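Local atomic coordinates of protein tudor (Drosophila melanogaster, PDB entry 3NTK), a protein that takes part in germ cell formation and probably in piRNA-mediated transposon repression, its Tudor domains engaging methylarginine-bearing Piwi proteins such as Aubergine. Residues Q139-A144 against R154-S159. Sequence-based numbering, arbitrary orientation.
Sequences QVEILA and RLFYQS
The side-chain amide of Q139 grips the turn that follows the partner strand: OE1 accepts the backbone N-H of S159 (Q139 OE1–S159 N 2.8 Å), the donor lying 40° out of the amide plane. A bend at chi2 (75°) swings CD toward that turn. NE2 donates to OD1 of N5 on strand 4-11 and to a water that also takes the N-H of Q158, which like S159 has positive phi. In the OB-like part of this extended Tudor domain, strands 137-145 and 151-157 form an antiparallel hairpin in which Q139–F156 and E141–R154 are hydrogen-bonded pairs and V140–L155 is a non-hydrogen-bonded one. On the face carrying E141 and R154, the two side chains run side by side to a salt bridge (E141 OE1–R154 NH1 3.2 Å), carboxylate and guanidinium planes 86° apart. L143, which with A144 faces V152 in a classic beta bulge, crosses R154 and lays CD2 over one guanidinium face. An alanine at R154 would probably leave the E141 carboxylate without this charge partner and a gap over the L143 methyls. Backbone bonds set the strand pairing; the Q139 amide, bonded through both OE1 and NE2, is probably held against rotation and ties the first strand to the turn after the second.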
ATOM      1  N   GLN A 139     -11.966   0.036  -9.399  1.00 24.75           N
ATOM      2  CA  GLN A 139     -12.244   1.458  -9.241  1.00 24.39           C
ATOM      3  C   GLN A 139     -12.763   1.658  -7.830  1.00 25.80           C
ATOM      4  O   GLN A 139     -13.372   0.759  -7.248  1.00 24.64           O
ATOM      5  CB  GLN A 139     -13.297   1.961 -10.230  1.00 24.09           C
ATOM      6  CG  GLN A 139     -12.896   1.874 -11.689  1.00 24.67           C
ATOM      7  CD  GLN A 139     -12.946   0.459 -12.196  1.00 27.25           C
ATOM      8  OE1 GLN A 139     -13.963  -0.228 -12.044  1.00 30.42           O
ATOM      9  NE2 GLN A 139     -11.855   0.006 -12.805  1.00 28.35           N
ATOM     10  N   VAL A 140     -12.496   2.829  -7.270  1.00 27.19           N
ATOM     11  CA  VAL A 140     -12.977   3.142  -5.935  1.00 26.64           C
ATOM     12  C   VAL A 140     -13.621   4.512  -5.943  1.00 27.23           C
ATOM     13  O   VAL A 140     -13.163   5.421  -6.638  1.00 27.09           O
ATOM     14  CB  VAL A 140     -11.840   3.156  -4.875  1.00 28.09           C
ATOM     15  CG1 VAL A 140     -11.327   1.745  -4.635  1.00 28.38           C
ATOM     16  CG2 VAL A 140     -10.708   4.077  -5.326  1.00 28.90           C
ATOM     17  N   GLU A 141     -14.711   4.642  -5.195  1.00 26.54           N
ATOM     18  CA  GLU A 141     -15.383   5.919  -5.049  1.00 28.11           C
ATOM     19  C   GLU A 141     -14.960   6.305  -3.639  1.00 27.39           C
ATOM     20  O   GLU A 141     -15.219   5.561  -2.697  1.00 24.61           O
ATOM     21  CB  GLU A 141     -16.906   5.764  -5.105  1.00 29.69           C
ATOM     22  CG  GLU A 141     -17.651   7.090  -5.233  1.00 34.86           C
ATOM     23  CD  GLU A 141     -19.120   6.998  -4.835  1.00 37.57           C
ATOM     24  OE1 GLU A 141     -19.731   5.924  -5.025  1.00 39.81           O
ATOM     25  OE2 GLU A 141     -19.666   8.010  -4.344  1.00 39.64           O
ATOM     26  N   ILE A 142     -14.279   7.438  -3.491  1.00 27.06           N
ATOM     27  CA  ILE A 142     -13.837   7.868  -2.168  1.00 28.97           C
ATOM     28  C   ILE A 142     -14.937   8.667  -1.481  1.00 30.79           C
ATOM     29  O   ILE A 142     -15.274   9.777  -1.898  1.00 29.77           O
ATOM     30  CB  ILE A 142     -12.553   8.720  -2.254  1.00 31.04           C
ATOM     31  CG1 ILE A 142     -11.467   7.939  -2.992  1.00 31.11           C
ATOM     32  CG2 ILE A 142     -12.060   9.074  -0.851  1.00 30.05           C
ATOM     33  CD1 ILE A 142     -10.161   8.698  -3.149  1.00 33.44           C
ATOM     34  N   LEU A 143     -15.499   8.087  -0.426  1.00 29.39           N
ATOM     35  CA  LEU A 143     -16.573   8.728   0.310  1.00 31.86           C
ATOM     36  C   LEU A 143     -16.029   9.692   1.350  1.00 33.01           C
ATOM     37  O   LEU A 143     -16.681  10.679   1.695  1.00 36.08           O
ATOM     38  CB  LEU A 143     -17.450   7.669   0.988  1.00 32.70           C
ATOM     39  CG  LEU A 143     -18.034   6.599   0.060  1.00 34.78           C
ATOM     40  CD1 LEU A 143     -18.871   5.625   0.874  1.00 35.74           C
ATOM     41  CD2 LEU A 143     -18.877   7.251  -1.018  1.00 36.29           C
ATOM     42  N   ALA A 144     -14.833   9.406   1.851  1.00 30.79           N
ATOM     43  CA  ALA A 144     -14.214  10.257   2.851  1.00 30.74           C
ATOM     44  C   ALA A 144     -12.807   9.799   3.194  1.00 30.66           C
ATOM     45  O   ALA A 144     -12.403   8.675   2.883  1.00 27.48           O
ATOM     46  CB  ALA A 144     -15.066  10.276   4.111  1.00 33.23           C
ATOM     47  N   ARG A 154     -16.126   2.828  -1.808  1.00 25.99           N
ATOM     48  CA  ARG A 154     -17.081   1.898  -2.397  1.00 26.97           C
ATOM     49  C   ARG A 154     -16.249   1.300  -3.522  1.00 25.31           C
ATOM     50  O   ARG A 154     -15.617   2.030  -4.290  1.00 25.43           O
ATOM     51  CB  ARG A 154     -18.299   2.619  -2.967  1.00 28.43           C
ATOM     52  CG  ARG A 154     -19.254   3.130  -1.913  1.00 34.65           C
ATOM     53  CD  ARG A 154     -20.403   3.885  -2.553  1.00 39.81           C
ATOM     54  NE  ARG A 154     -21.196   4.600  -1.559  1.00 45.45           N
ATOM     55  CZ  ARG A 154     -22.059   5.568  -1.849  1.00 45.93           C
ATOM     56  NH1 ARG A 154     -22.245   5.938  -3.109  1.00 47.09           N
ATOM     57  NH2 ARG A 154     -22.727   6.175  -0.879  1.00 48.82           N
ATOM     58  N   LEU A 155     -16.238  -0.024  -3.608  1.00 24.20           N
ATOM     59  CA  LEU A 155     -15.431  -0.718  -4.602  1.00 24.27           C
ATOM     60  C   LEU A 155     -16.202  -1.143  -5.849  1.00 24.06           C
ATOM     61  O   LEU A 155     -17.350  -1.590  -5.770  1.00 24.01           O
ATOM     62  CB  LEU A 155     -14.781  -1.944  -3.950  1.00 26.32           C
ATOM     63  CG  LEU A 155     -13.790  -2.786  -4.758  1.00 26.86           C
ATOM     64  CD1 LEU A 155     -12.556  -1.967  -5.078  1.00 27.29           C
ATOM     65  CD2 LEU A 155     -13.417  -4.032  -3.959  1.00 29.22           C
ATOM     66  N   PHE A 156     -15.551  -0.998  -6.998  1.00 24.67           N
ATOM     67  CA  PHE A 156     -16.141  -1.371  -8.276  1.00 24.49           C
ATOM     68  C   PHE A 156     -15.167  -2.205  -9.094  1.00 24.99           C
ATOM     69  O   PHE A 156     -13.948  -2.116  -8.927  1.00 23.65           O
ATOM     70  CB  PHE A 156     -16.530  -0.129  -9.084  1.00 26.11           C
ATOM     71  CG  PHE A 156     -17.524   0.761  -8.392  1.00 28.87           C
ATOM     72  CD1 PHE A 156     -17.147   1.525  -7.293  1.00 31.23           C
ATOM     73  CD2 PHE A 156     -18.845   0.819  -8.828  1.00 31.59           C
ATOM     74  CE1 PHE A 156     -18.072   2.334  -6.633  1.00 32.70           C
ATOM     75  CE2 PHE A 156     -19.778   1.626  -8.175  1.00 33.19           C
ATOM     76  CZ  PHE A 156     -19.390   2.384  -7.075  1.00 33.39           C
ATOM     77  N   TYR A 157     -15.715  -3.022  -9.982  1.00 25.14           N
ATOM     78  CA  TYR A 157     -14.902  -3.859 -10.851  1.00 26.79           C
ATOM     79  C   TYR A 157     -15.542  -3.748 -12.231  1.00 29.22           C
ATOM     80  O   TYR A 157     -16.722  -4.051 -12.398  1.00 28.17           O
ATOM     81  CB  TYR A 157     -14.908  -5.302 -10.357  1.00 27.55           C
ATOM     82  CG  TYR A 157     -14.035  -6.218 -11.173  1.00 31.31           C
ATOM     83  CD1 TYR A 157     -12.672  -5.962 -11.333  1.00 33.06           C
ATOM     84  CD2 TYR A 157     -14.573  -7.343 -11.793  1.00 34.60           C
ATOM     85  CE1 TYR A 157     -11.867  -6.809 -12.093  1.00 36.84           C
ATOM     86  CE2 TYR A 157     -13.782  -8.193 -12.549  1.00 36.44           C
ATOM     87  CZ  TYR A 157     -12.436  -7.922 -12.695  1.00 37.09           C
ATOM     88  OH  TYR A 157     -11.667  -8.773 -13.446  1.00 39.40           O
ATOM     89  N   GLN A 158     -14.762  -3.300 -13.209  1.00 32.40           N
ATOM     90  CA  GLN A 158     -15.274  -3.091 -14.557  1.00 34.80           C
ATOM     91  C   GLN A 158     -16.366  -2.025 -14.455  1.00 35.13           C
ATOM     92  O   GLN A 158     -17.366  -2.055 -15.168  1.00 35.54           O
ATOM     93  CB  GLN A 158     -15.833  -4.391 -15.135  1.00 36.96           C
ATOM     94  CG  GLN A 158     -14.761  -5.427 -15.433  1.00 40.70           C
ATOM     95  CD  GLN A 158     -15.313  -6.643 -16.144  1.00 43.72           C
ATOM     96  OE1 GLN A 158     -16.040  -6.519 -17.130  1.00 46.63           O
ATOM     97  NE2 GLN A 158     -14.961  -7.829 -15.657  1.00 45.17           N
ATOM     98  N   SER A 159     -16.151  -1.085 -13.539  1.00 35.94           N
ATOM     99  CA  SER A 159     -17.070   0.025 -13.298  1.00 36.33           C
ATOM    100  C   SER A 159     -18.448  -0.369 -12.769  1.00 35.96           C
ATOM    101  O   SER A 159     -19.398   0.410 -12.862  1.00 36.81           O
ATOM    102  CB  SER A 159     -17.219   0.866 -14.571  1.00 38.59           C
ATOM    103  OG  SER A 159     -15.982   1.475 -14.906  1.00 40.70           O
TER
HETATM  104  O   HOH W   1     -12.032  -2.760 -13.492  1.00 37.18           O